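Local structure of AxyAgu115A (Amphibacillus xylanus NBRC 15112, 6NPS) at residues A[27-32]-A[70-75]; A[382-387]-A[408-413]; A[388-393]-A[432-437]. The protein probably acts as a family GH115 alpha-glucuronidase, a hydrolase that takes part in breaking down arabinoglucuronoxylan. The protein carries 3 engineered substitutions. All coordinates share one frame; numbering follows the deposited sequence.

Contact 1 of 3, residues A[27-32]-A[70-75]; sequences EALSGV and VGHSPL
Van der Waals packing joins the two loops first. The Leu29 side chain, with CG anti to the carbonyl carbon (chi1 -67°), crosses the His72 imidazole obliquely and sets both methyls against it. Leu29 CD2 sits 4.2 Å from the centroid of the His72 ring and only 9° off the ring normal, a CH-pi contact over the middle of one face. The other methyl lies nearer the rim, with Leu29 CD1 3.9 Å from His72 CD2. In a second patch the Glu27 chain, bent at chi2 (85°), crosses the Pro74 ring obliquely; its carboxylate touches the proline without a hydrogen bond, Glu27 OE1 approaching Pro74 CD to 3.3 Å.

The polar link is indirect. One water donates to Glu27 O at 2.8 Å and also lies 2.7 Å from His72 ND1, so it ties the backbone of 27-32 to the imidazole whose face Leu29 covers. Two backbone acceptors meet without bonding, Glu27 O and His72 O being 3.5 Å apart.

Both partners lead into helix starts: Leu29 is the N-cap residue of helix 30-47, and Ser73 that of helix 74-81, where its OG accepts from Leu76 N and also bonds Glu25. Leu29 additionally packs on Thr69 of strand 64-69. This is surface packing between two helix-entry loops beside the edge strand of the N-terminal four-stranded mixed sheet.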
loop_
_atom_site.group_PDB
_atom_site.type_symbol
_atom_site.label_atom_id
_atom_site.label_comp_id
_atom_site.label_asym_id
_atom_site.label_seq_id
_atom_site.Cartn_x
_atom_site.Cartn_y
_atom_site.Cartn_z
ATOM N N GLU A 27 25.940 4.309 -69.072
ATOM C CA GLU A 27 26.917 3.592 -68.269
ATOM C C GLU A 27 26.688 3.743 -66.774
ATOM O O GLU A 27 27.337 3.035 -65.996
ATOM C CB GLU A 27 28.330 4.069 -68.611
ATOM C CG GLU A 27 28.719 3.864 -70.057
ATOM C CD GLU A 27 28.265 5.004 -70.970
ATOM O OE1 GLU A 27 27.797 6.050 -70.460
ATOM O OE2 GLU A 27 28.383 4.857 -72.211
ATOM N N ALA A 28 25.794 4.640 -66.361
ATOM C CA ALA A 28 25.560 4.875 -64.945
ATOM C C ALA A 28 24.992 3.629 -64.274
ATOM O O ALA A 28 24.292 2.832 -64.902
ATOM C CB ALA A 28 24.589 6.046 -64.760
ATOM N N LEU A 29 25.302 3.483 -62.983
ATOM C CA LEU A 29 24.737 2.416 -62.174
ATOM C C LEU A 29 23.250 2.643 -61.984
ATOM O O LEU A 29 22.794 3.772 -61.754
ATOM C CB LEU A 29 25.438 2.327 -60.814
ATOM C CG LEU A 29 26.911 1.874 -60.968
ATOM C CD1 LEU A 29 27.803 2.241 -59.766
ATOM C CD2 LEU A 29 27.077 0.393 -61.351
ATOM N N SER A 30 22.493 1.548 -62.072
ATOM C CA SER A 30 21.041 1.620 -61.959
ATOM C C SER A 30 20.606 2.304 -60.669
ATOM O O SER A 30 19.674 3.122 -60.665
ATOM C CB SER A 30 20.474 0.203 -62.019
ATOM O OG SER A 30 19.194 0.208 -62.608
ATOM N N GLY A 31 21.257 1.964 -59.557
ATOM C CA GLY A 31 20.882 2.555 -58.286
ATOM C C GLY A 31 21.162 4.051 -58.225
ATOM O O GLY A 31 20.423 4.798 -57.588
ATOM N N VAL A 32 22.256 4.497 -58.854
ATOM C CA VAL A 32 22.585 5.920 -58.892
ATOM C C VAL A 32 21.548 6.683 -59.708
ATOM O O VAL A 32 21.068 7.739 -59.288
ATOM C CB VAL A 32 24.009 6.106 -59.438
ATOM C CG1 VAL A 32 24.288 7.590 -59.716
ATOM C CG2 VAL A 32 25.015 5.518 -58.456
ATOM N N VAL A 70 32.991 7.448 -60.731
ATOM C CA VAL A 70 34.257 7.267 -61.437
ATOM C C VAL A 70 34.337 5.837 -61.968
ATOM O O VAL A 70 33.904 4.889 -61.303
ATOM C CB VAL A 70 35.451 7.566 -60.509
ATOM C CG1 VAL A 70 36.769 7.295 -61.258
ATOM C CG2 VAL A 70 35.445 8.995 -60.003
ATOM N N GLY A 71 34.867 5.679 -63.186
ATOM C CA GLY A 71 34.904 4.370 -63.784
ATOM C C GLY A 71 33.595 3.908 -64.383
ATOM O O GLY A 71 33.550 2.828 -64.973
ATOM N N HIS A 72 32.533 4.690 -64.268
ATOM C CA HIS A 72 31.246 4.358 -64.862
ATOM C C HIS A 72 30.668 5.574 -65.568
ATOM O O HIS A 72 29.442 5.750 -65.624
ATOM C CB HIS A 72 30.250 3.868 -63.808
ATOM C CG HIS A 72 30.649 2.601 -63.126
ATOM N ND1 HIS A 72 30.631 1.376 -63.759
ATOM C CD2 HIS A 72 31.051 2.365 -61.857
ATOM C CE1 HIS A 72 31.021 0.443 -62.909
ATOM N NE2 HIS A 72 31.266 1.017 -61.744
ATOM N N SER A 73 31.519 6.463 -66.039
ATOM C CA SER A 73 31.037 7.713 -66.615
ATOM C C SER A 73 32.062 8.176 -67.613
ATOM O O SER A 73 33.144 8.649 -67.229
ATOM C CB SER A 73 30.798 8.788 -65.556
ATOM O OG SER A 73 30.794 10.059 -66.189
ATOM N N PRO A 74 31.795 8.014 -68.910
ATOM C CA PRO A 74 32.719 8.592 -69.896
ATOM C C PRO A 74 32.825 10.107 -69.771
ATOM O O PRO A 74 33.920 10.661 -69.964
ATOM C CB PRO A 74 32.130 8.150 -71.242
ATOM C CG PRO A 74 30.777 7.569 -70.928
ATOM C CD PRO A 74 30.812 7.106 -69.523
ATOM N N LEU A 75 31.714 10.790 -69.419
ATOM C CA LEU A 75 31.736 12.247 -69.277
ATOM C C LEU A 75 32.713 12.677 -68.190
ATOM O O LEU A 75 33.491 13.623 -68.374
ATOM C CB LEU A 75 30.330 12.787 -68.950
ATOM C CG LEU A 75 30.174 14.331 -68.969
ATOM C CD1 LEU A 75 30.970 15.036 -70.061
ATOM C CD2 LEU A 75 28.714 14.786 -69.002
HETATM O O HOH W 1 29.030 0.764 -65.802
#

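Contact 2 of 3, residues A[382-387]-A[408-413]; sequences LCDDNH and YYHFDY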
loop_
_atom_site.group_PDB
_atom_site.type_symbol
_atom_site.label_atom_id
_atom_site.label_comp_id
_atom_site.label_asym_id
_atom_site.label_seq_id
_atom_site.Cartn_x
_atom_site.Cartn_y
_atom_site.Cartn_z
ATOM N N LEU A 382 30.818 -5.687 -30.466
ATOM C CA LEU A 382 30.466 -5.542 -29.061
ATOM C C LEU A 382 29.041 -5.002 -28.965
ATOM O O LEU A 382 28.472 -4.492 -29.939
ATOM C CB LEU A 382 31.450 -4.596 -28.342
ATOM C CG LEU A 382 32.911 -5.094 -28.415
ATOM C CD1 LEU A 382 33.932 -4.014 -28.125
ATOM C CD2 LEU A 382 33.120 -6.266 -27.490
ATOM N N CYS A 383 28.456 -5.102 -27.779
ATOM C CA CYS A 383 27.061 -4.716 -27.631
ATOM C C CYS A 383 26.935 -3.923 -26.348
ATOM O O CYS A 383 27.703 -4.147 -25.400
ATOM C CB CYS A 383 26.147 -5.952 -27.607
ATOM S SG CYS A 383 26.476 -7.056 -29.072
ATOM N N ASP A 384 25.987 -2.980 -26.328
ATOM C CA ASP A 384 25.609 -2.354 -25.063
ATOM C C ASP A 384 24.783 -3.340 -24.228
ATOM O O ASP A 384 24.601 -4.508 -24.585
ATOM C CB ASP A 384 24.854 -1.045 -25.300
ATOM C CG ASP A 384 23.403 -1.251 -25.793
ATOM O OD1 ASP A 384 22.983 -2.389 -26.133
ATOM O OD2 ASP A 384 22.658 -0.225 -25.837
ATOM N N ASP A 385 24.289 -2.876 -23.078
ATOM C CA ASP A 385 23.576 -3.748 -22.170
ATOM C C ASP A 385 22.072 -3.771 -22.454
ATOM O O ASP A 385 21.300 -4.164 -21.576
ATOM C CB ASP A 385 23.842 -3.328 -20.723
ATOM C CG ASP A 385 23.312 -1.918 -20.396
ATOM O OD1 ASP A 385 22.789 -1.183 -21.278
ATOM O OD2 ASP A 385 23.416 -1.532 -19.214
ATOM N N ASN A 386 21.648 -3.323 -23.643
ATOM C CA ASN A 386 20.270 -3.310 -24.130
ATOM C C ASN A 386 19.573 -2.076 -23.581
ATOM O O ASN A 386 18.429 -1.816 -23.950
ATOM C CB ASN A 386 19.479 -4.604 -23.807
ATOM C CG ASN A 386 20.042 -5.804 -24.561
ATOM O OD1 ASN A 386 20.149 -5.751 -25.789
ATOM N ND2 ASN A 386 20.423 -6.860 -23.850
ATOM N N HIS A 387 20.257 -1.270 -22.768
ATOM C CA HIS A 387 19.671 -0.068 -22.203
ATOM C C HIS A 387 20.505 1.161 -22.481
ATOM O O HIS A 387 20.263 2.205 -21.877
ATOM C CB HIS A 387 19.449 -0.275 -20.717
ATOM C CG HIS A 387 18.374 -1.281 -20.475
ATOM N ND1 HIS A 387 17.068 -0.921 -20.214
ATOM C CD2 HIS A 387 18.394 -2.632 -20.556
ATOM C CE1 HIS A 387 16.333 -2.010 -20.107
ATOM N NE2 HIS A 387 17.111 -3.068 -20.321
ATOM N N TYR A 408 26.828 -2.491 -31.232
ATOM C CA TYR A 408 25.386 -2.621 -31.382
ATOM C C TYR A 408 24.737 -1.921 -30.189
ATOM O O TYR A 408 24.923 -2.343 -29.044
ATOM C CB TYR A 408 25.019 -4.104 -31.460
ATOM C CG TYR A 408 23.542 -4.378 -31.478
ATOM C CD1 TYR A 408 22.657 -3.502 -32.088
ATOM C CD2 TYR A 408 23.037 -5.540 -30.884
ATOM C CE1 TYR A 408 21.272 -3.759 -32.086
ATOM C CE2 TYR A 408 21.671 -5.822 -30.899
ATOM C CZ TYR A 408 20.800 -4.920 -31.483
ATOM O OH TYR A 408 19.446 -5.188 -31.469
ATOM N N TYR A 409 24.021 -0.830 -30.463
ATOM C CA TYR A 409 23.479 0.109 -29.487
ATOM C C TYR A 409 21.955 0.054 -29.580
ATOM O O TYR A 409 21.411 -0.401 -30.587
ATOM C CB TYR A 409 24.025 1.532 -29.765
ATOM C CG TYR A 409 23.876 2.479 -28.591
ATOM C CD1 TYR A 409 24.786 2.453 -27.521
ATOM C CD2 TYR A 409 22.844 3.391 -28.552
ATOM C CE1 TYR A 409 24.647 3.316 -26.420
ATOM C CE2 TYR A 409 22.681 4.274 -27.428
ATOM C CZ TYR A 409 23.602 4.223 -26.389
ATOM O OH TYR A 409 23.481 5.068 -25.296
ATOM N N HIS A 410 21.252 0.398 -28.488
ATOM C CA HIS A 410 19.786 0.322 -28.452
ATOM C C HIS A 410 19.159 1.688 -28.168
ATOM O O HIS A 410 19.497 2.337 -27.174
ATOM C CB HIS A 410 19.293 -0.654 -27.372
ATOM C CG HIS A 410 19.445 -2.099 -27.737
ATOM N ND1 HIS A 410 20.659 -2.747 -27.673
ATOM C CD2 HIS A 410 18.550 -3.014 -28.198
ATOM C CE1 HIS A 410 20.500 -4.000 -28.044
ATOM N NE2 HIS A 410 19.231 -4.194 -28.362
ATOM N N PHE A 411 18.218 2.094 -29.027
ATOM C CA PHE A 411 17.214 3.116 -28.749
ATOM C C PHE A 411 15.873 2.501 -28.409
ATOM O O PHE A 411 14.926 3.245 -28.154
ATOM C CB PHE A 411 16.976 4.037 -29.970
ATOM C CG PHE A 411 18.172 4.853 -30.400
ATOM C CD1 PHE A 411 19.264 5.037 -29.570
ATOM C CD2 PHE A 411 18.178 5.456 -31.654
ATOM C CE1 PHE A 411 20.336 5.824 -29.955
ATOM C CE2 PHE A 411 19.273 6.227 -32.060
ATOM C CZ PHE A 411 20.355 6.399 -31.218
ATOM N N ASP A 412 15.761 1.166 -28.454
ATOM C CA ASP A 412 14.502 0.430 -28.370
ATOM C C ASP A 412 14.857 -0.981 -27.947
ATOM O O ASP A 412 15.844 -1.531 -28.433
ATOM C CB ASP A 412 13.800 0.461 -29.733
ATOM C CG ASP A 412 12.347 -0.018 -29.704
ATOM O OD1 ASP A 412 12.109 -1.237 -29.534
ATOM O OD2 ASP A 412 11.438 0.832 -29.908
ATOM N N TYR A 413 14.103 -1.557 -27.021
ATOM C CA TYR A 413 14.433 -2.899 -26.576
ATOM C C TYR A 413 13.200 -3.613 -26.044
ATOM O O TYR A 413 12.459 -3.073 -25.224
ATOM C CB TYR A 413 15.513 -2.863 -25.503
ATOM C CG TYR A 413 15.917 -4.236 -25.004
ATOM C CD1 TYR A 413 16.418 -5.202 -25.888
ATOM C CD2 TYR A 413 15.839 -4.552 -23.641
ATOM C CE1 TYR A 413 16.790 -6.469 -25.447
ATOM C CE2 TYR A 413 16.244 -5.776 -23.188
ATOM C CZ TYR A 413 16.709 -6.731 -24.089
ATOM O OH TYR A 413 17.090 -7.949 -23.646
#
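Asp384 follows directly on strand 379-383, and Asp384 CB lies 4.0 Å from Tyr408 O. From there CG takes the crowded position between the backbone N and the carbonyl carbon (chi1 74°), which turns the carboxylate toward 408-413. Asp384 OD1 receives His410 ND1 at 2.8 Å through its syn lone pair, the carboxylate and imidazole planes lying only 7° apart. Asp384 OD1 also accepts Asn386 N at 3.0 Å from above the carboxylate plane, closing an Asx turn. Asp384 OD2 takes His410 N at 3.1 Å, also from above, and rests over the rim of one Tyr409 ring face. Neighbouring parallel strands of the TIM barrel, 379-383 and 405-410, pair here near their C-terminal ends: Tyr408 N donates to Leu382 O at 2.9 Å and Asp384 N to Tyr408 O at 3.0 Å. The negative carboxylate would probably favour a proton on His410 ND1 and polarise the ring. Asn386 CA packs over one imidazole face and Tyr408 CE1 over the opposite one. Beyond the turn, the Asn386 amide stacks on the Tyr413 ring, planes 3° apart, and Asn386 CB lies 3.4 Å from that ring's centroid in a CH-pi contact, while Asn386 OD1 bonds Tyr353. A glycerol, probably from the crystallisation liquor, hydrogen-bonds Tyr408 OH and lies beside His410.

Contact 3 of 3, residues A[388-393]-A[432-437]; sequences GNLRTL and WEQMTM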
loop_
_atom_site.group_PDB
_atom_site.type_symbol
_atom_site.label_atom_id
_atom_site.label_comp_id
_atom_site.label_asym_id
_atom_site.label_seq_id
_atom_site.Cartn_x
_atom_site.Cartn_y
_atom_site.Cartn_z
ATOM N N GLY A 388 21.475 1.062 -23.386
ATOM C CA GLY A 388 22.219 2.233 -23.784
ATOM C C GLY A 388 23.493 2.475 -23.007
ATOM O O GLY A 388 24.102 3.550 -23.166
ATOM N N ASN A 389 23.939 1.503 -22.221
ATOM C CA ASN A 389 25.204 1.564 -21.496
ATOM C C ASN A 389 26.141 0.545 -22.124
ATOM O O ASN A 389 25.799 -0.638 -22.196
ATOM C CB ASN A 389 24.993 1.249 -20.018
ATOM C CG ASN A 389 23.883 2.077 -19.425
ATOM O OD1 ASN A 389 24.024 3.319 -19.283
ATOM N ND2 ASN A 389 22.764 1.419 -19.073
ATOM N N LEU A 390 27.302 0.996 -22.595
ATOM C CA LEU A 390 28.265 0.040 -23.131
ATOM C C LEU A 390 28.611 -1.011 -22.086
ATOM O O LEU A 390 28.415 -0.818 -20.882
ATOM C CB LEU A 390 29.552 0.729 -23.572
ATOM C CG LEU A 390 29.372 1.945 -24.488
ATOM C CD1 LEU A 390 30.742 2.454 -24.980
ATOM C CD2 LEU A 390 28.442 1.667 -25.679
ATOM N N ARG A 391 29.150 -2.124 -22.576
ATOM C CA ARG A 391 29.736 -3.165 -21.749
ATOM C C ARG A 391 31.253 -3.096 -21.878
ATOM O O ARG A 391 31.831 -2.006 -21.798
ATOM C CB ARG A 391 29.160 -4.537 -22.174
ATOM C CG ARG A 391 27.628 -4.593 -21.981
ATOM C CD ARG A 391 27.052 -5.948 -22.478
ATOM N NE ARG A 391 27.574 -7.021 -21.655
ATOM C CZ ARG A 391 27.386 -8.314 -21.891
ATOM N NH1 ARG A 391 26.690 -8.709 -22.956
ATOM N NH2 ARG A 391 27.909 -9.213 -21.067
ATOM N N THR A 392 31.925 -4.227 -22.053
ATOM C CA THR A 392 33.375 -4.161 -22.183
ATOM C C THR A 392 33.760 -3.634 -23.557
ATOM O O THR A 392 32.963 -3.632 -24.506
ATOM C CB THR A 392 34.032 -5.510 -21.962
ATOM O OG1 THR A 392 33.645 -6.389 -23.021
ATOM C CG2 THR A 392 33.617 -6.066 -20.612
ATOM N N LEU A 393 34.996 -3.162 -23.645
ATOM C CA LEU A 393 35.505 -2.458 -24.808
ATOM C C LEU A 393 36.922 -2.961 -25.055
ATOM O O LEU A 393 37.547 -3.538 -24.155
ATOM C CB LEU A 393 35.484 -0.940 -24.548
ATOM C CG LEU A 393 34.092 -0.280 -24.409
ATOM C CD1 LEU A 393 34.263 1.193 -23.997
ATOM C CD2 LEU A 393 33.219 -0.399 -25.709
ATOM N N TRP A 432 25.999 10.680 -27.060
ATOM C CA TRP A 432 27.318 11.209 -27.389
ATOM C C TRP A 432 28.373 10.624 -26.458
ATOM O O TRP A 432 29.432 10.172 -26.908
ATOM C CB TRP A 432 27.319 12.745 -27.330
ATOM C CG TRP A 432 28.657 13.351 -27.583
ATOM C CD1 TRP A 432 29.129 13.797 -28.782
ATOM C CD2 TRP A 432 29.712 13.553 -26.635
ATOM N NE1 TRP A 432 30.398 14.266 -28.642
ATOM C CE2 TRP A 432 30.780 14.146 -27.331
ATOM C CE3 TRP A 432 29.851 13.308 -25.266
ATOM C CZ2 TRP A 432 31.984 14.480 -26.710
ATOM C CZ3 TRP A 432 31.054 13.644 -24.651
ATOM C CH2 TRP A 432 32.091 14.233 -25.368
ATOM N N GLU A 433 28.091 10.604 -25.148
ATOM C CA GLU A 433 29.093 10.142 -24.193
ATOM C C GLU A 433 29.427 8.666 -24.414
ATOM O O GLU A 433 30.588 8.260 -24.340
ATOM C CB GLU A 433 28.596 10.370 -22.763
ATOM C CG GLU A 433 29.616 10.044 -21.681
ATOM C CD GLU A 433 29.330 8.693 -21.017
ATOM O OE1 GLU A 433 28.170 8.220 -21.114
ATOM O OE2 GLU A 433 30.253 8.115 -20.396
ATOM N N GLN A 434 28.417 7.842 -24.610
ATOM C CA GLN A 434 28.680 6.414 -24.777
ATOM C C GLN A 434 29.344 6.133 -26.127
ATOM O O GLN A 434 30.335 5.390 -26.209
ATOM C CB GLN A 434 27.371 5.633 -24.640
ATOM C CG GLN A 434 26.741 5.691 -23.263
ATOM C CD GLN A 434 27.585 4.973 -22.236
ATOM O OE1 GLN A 434 27.813 3.784 -22.333
ATOM N NE2 GLN A 434 28.068 5.711 -21.242
ATOM N N MET A 435 28.776 6.664 -27.216
ATOM C CA MET A 435 29.321 6.305 -28.529
ATOM C C MET A 435 30.669 6.954 -28.789
ATOM O O MET A 435 31.499 6.347 -29.468
ATOM C CB MET A 435 28.337 6.661 -29.653
ATOM C CG MET A 435 27.078 5.738 -29.719
ATOM S SD MET A 435 27.378 3.967 -29.544
ATOM C CE MET A 435 28.326 3.607 -31.081
ATOM N N THR A 436 30.963 8.153 -28.226
ATOM C CA THR A 436 32.333 8.633 -28.388
ATOM C C THR A 436 33.315 7.817 -27.569
ATOM O O THR A 436 34.467 7.657 -27.982
ATOM C CB THR A 436 32.489 10.118 -28.024
ATOM O OG1 THR A 436 32.089 10.343 -26.654
ATOM C CG2 THR A 436 31.642 10.967 -28.967
ATOM N N MET A 437 32.900 7.314 -26.405
ATOM C CA MET A 437 33.792 6.436 -25.661
ATOM C C MET A 437 34.108 5.159 -26.449
ATOM O O MET A 437 35.251 4.673 -26.437
ATOM C CB MET A 437 33.165 6.088 -24.326
ATOM C CG MET A 437 34.125 5.411 -23.410
ATOM S SD MET A 437 33.361 5.205 -21.810
ATOM C CE MET A 437 34.677 4.441 -20.890
HETATM O O HOH W 2 28.793 1.648 -19.772
#
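Trp432 opens this stretch of helix with a carbonyl gripped twice: Thr436 N donates to Trp432 O at 2.9 Å, the ordinary helical bond, and Thr436 OG1 donates to the same oxygen at 2.7 Å from above the carbonyl plane. The Thr436 methyl CG2 lies over the rim of one face of the Trp432 indole. Glu433 comes next and meets its partners through its carboxylate. Glu433 OE1 accepts Gln434 NE2 at 2.5 Å and also bonds Tyr823, while OE2 forms a salt bridge with Lys831.

Gln434 carries the contact. CG stands anti to the carbonyl carbon (chi1 -65°) and the chain bends at chi2 (-67°), bringing the amide against 388-393. Gln434 OE1 accepts Leu390 N at 2.8 Å, with an N-H...O angle of 173° and the donor in the carbonyl plane, so the bond is close to ideal. NE2 is held by Glu433 at the same time, which settles the amide orientation from both ends. A water donates to Leu390 O, with Gln434 OE1 as a further, weak and long acceptor. Alongside, Gln434 CG lies 3.4 Å from Gly388 O, and the Leu390 side chain slides past in the opposite direction, Leu390 CD1 packing tightly at 3.2 Å from the backbone Gln434 O.

Met435 sets its CB away from the loop. Met437 meets the loop with the base of its chain: Met437 CB lies 4.4 Å from Leu390 CD1, and Met437 CG 4.3 Å from Leu393 CD1.

Helix 428-440, between strands 405-410 and 446-450 in the chain, packs through Met435 on Met407 and Tyr409 of strand 405-410 and on Phe464 and Leu467 of helix 458-469. Trp432 touches Phe833 and Met437 touches Lys831, both of strand 828-833 in the C-terminal region.

How the contacts relate
Contact 1 is a surface contact of the N-terminal region, its centre about 38 Å from that of contact 2 and about 40 Å from that of contact 3; contacts 2 and 3 are buried, with centres about 10 Å apart. These two share the strand 379-383 to 405-410 connection, since 388-393 follows directly on 382-387, and helix 428-440 comes after strand 405-410. They touch where Tyr409 OH meets Gly388 O, a probable but weak hydrogen bond. Their chemistry follows location: a water bridge and a leucine-histidine contact at the surface, strand pairing with a histidine-carboxylate bond at the barrel's C-terminal end, and one glutamine-to-backbone bond amid leucine and methionine side chains, where the following loop meets helix 428-440.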